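Local coordinates for protein beta-galactosidase (Bacillus circulans subsp. alkalophilus, PDB 3TTY) that hydrolyses terminal beta-galactosidic bonds, as a TIM-barrel glycoside hydrolase whose pocket holds galactose, at residues A[595-598]-A[599-603]. Residues are numbered along the deposited sequence; the frame is centred on the assembly and turned at random.
Sequences QGLI and ANLCE
Leu597 and Leu601, one helical turn apart, lay their side chains obliquely across each other: methyl CD1 of Leu597 comes to 4.2 Å from CG of Leu601 and equally near its CD2. With its CG anti to the backbone N (chi1 -176°), Leu597 brings CD1 to the side of Leu601, whereas Leu601 folds back over the preceding turn, its CG 3.2 Å from Leu597 O. That same oxygen accepts the N-H of Leu601 in a nearly straight bond of 2.9 Å. Cut back to an alanine here, Leu601 would probably leave Leu597 CD1 without its neighbour and open a gap against Tyr583 of strand 580-585. The next pair, Ile598 and Cys602, touches at a similar distance, the branch methyl CG2 of Ile598 lying 4.1 Å from SG of Cys602. The sulfur, anti to its own carbonyl carbon (chi1 -66°), leans back toward the turn before it. Asn600 sets its amide beside the carbonyl of Gly596, CG 3.3 Å from that O, but its polar ends are bound by the backbone between strands 525-530 and 540-544: ND2 donates to Trp534 O and OD1 accepts from Gly536 N, which should fix the amide's rotation. Successive i to i+4 backbone bonds mark a regular alpha-helix, here helix 591-604, which meets strand 580-585 through Leu597 and Leu601 and helix 423-435 through Ile598, on neighbouring faces, in the alpha/beta trimerisation domain.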
loop_
_atom_site.group_PDB
_atom_site.type_symbol
_atom_site.label_atom_id
_atom_site.label_comp_id
_atom_site.label_asym_id
_atom_site.label_seq_id
_atom_site.Cartn_x
_atom_site.Cartn_y
_atom_site.Cartn_z
ATOM N N GLN A 595 18.005 11.851 29.487
ATOM C CA GLN A 595 18.284 13.114 30.155
ATOM C C GLN A 595 19.313 12.906 31.264
ATOM O O GLN A 595 20.343 13.578 31.299
ATOM C CB GLN A 595 17.011 13.726 30.744
ATOM C CG GLN A 595 17.302 14.788 31.796
ATOM C CD GLN A 595 16.065 15.542 32.262
ATOM O OE1 GLN A 595 16.112 16.757 32.456
ATOM N NE2 GLN A 595 14.955 14.825 32.457
ATOM N N GLY A 596 19.023 11.968 32.165
ATOM C CA GLY A 596 19.899 11.659 33.282
ATOM C C GLY A 596 21.276 11.177 32.863
ATOM O O GLY A 596 22.294 11.670 33.364
ATOM N N LEU A 597 21.303 10.224 31.935
ATOM C CA LEU A 597 22.548 9.662 31.421
ATOM C C LEU A 597 23.468 10.745 30.870
ATOM O O LEU A 597 24.634 10.858 31.260
ATOM C CB LEU A 597 22.255 8.619 30.337
ATOM C CG LEU A 597 23.493 7.891 29.798
ATOM C CD1 LEU A 597 24.196 7.172 30.938
ATOM C CD2 LEU A 597 23.151 6.916 28.669
ATOM N N ILE A 598 22.924 11.548 29.966
ATOM C CA ILE A 598 23.653 12.653 29.361
ATOM C C ILE A 598 24.187 13.631 30.395
ATOM O O ILE A 598 25.338 14.060 30.331
ATOM C CB ILE A 598 22.734 13.412 28.409
ATOM C CG1 ILE A 598 22.389 12.511 27.225
ATOM C CG2 ILE A 598 23.386 14.693 27.947
ATOM C CD1 ILE A 598 23.597 11.999 26.475
ATOM N N ALA A 599 23.328 13.999 31.338
ATOM C CA ALA A 599 23.717 14.882 32.426
ATOM C C ALA A 599 24.888 14.297 33.225
ATOM O O ALA A 599 25.840 15.008 33.574
ATOM C CB ALA A 599 22.517 15.144 33.336
ATOM N N ASN A 600 24.822 13.001 33.505
ATOM C CA ASN A 600 25.890 12.336 34.241
ATOM C C ASN A 600 27.191 12.328 33.466
ATOM O O ASN A 600 28.233 12.740 33.980
ATOM C CB ASN A 600 25.491 10.910 34.592
ATOM C CG ASN A 600 24.485 10.862 35.702
ATOM O OD1 ASN A 600 24.104 11.900 36.241
ATOM N ND2 ASN A 600 24.026 9.661 36.044
ATOM N N LEU A 601 27.120 11.875 32.219
ATOM C CA LEU A 601 28.307 11.764 31.384
ATOM C C LEU A 601 28.986 13.110 31.220
ATOM O O LEU A 601 30.206 13.189 31.271
ATOM C CB LEU A 601 27.965 11.148 30.021
ATOM C CG LEU A 601 27.374 9.733 30.097
ATOM C CD1 LEU A 601 27.567 8.980 28.792
ATOM C CD2 LEU A 601 27.980 8.932 31.251
ATOM N N CYS A 602 28.197 14.169 31.050
ATOM C CA CYS A 602 28.763 15.508 30.887
ATOM C C CYS A 602 29.410 16.031 32.182
ATOM O O CYS A 602 30.499 16.606 32.157
ATOM C CB CYS A 602 27.707 16.498 30.370
ATOM S SG CYS A 602 27.098 16.153 28.684
ATOM N N GLU A 603 28.744 15.841 33.312
ATOM C CA GLU A 603 29.328 16.271 34.577
ATOM C C GLU A 603 30.643 15.535 34.812
ATOM O O GLU A 603 31.622 16.126 35.248
ATOM C CB GLU A 603 28.381 16.033 35.756
ATOM C CG GLU A 603 28.955 16.526 37.083
ATOM C CD GLU A 603 28.140 16.096 38.301
ATOM O OE1 GLU A 603 28.613 16.324 39.439
ATOM O OE2 GLU A 603 27.034 15.533 38.125
#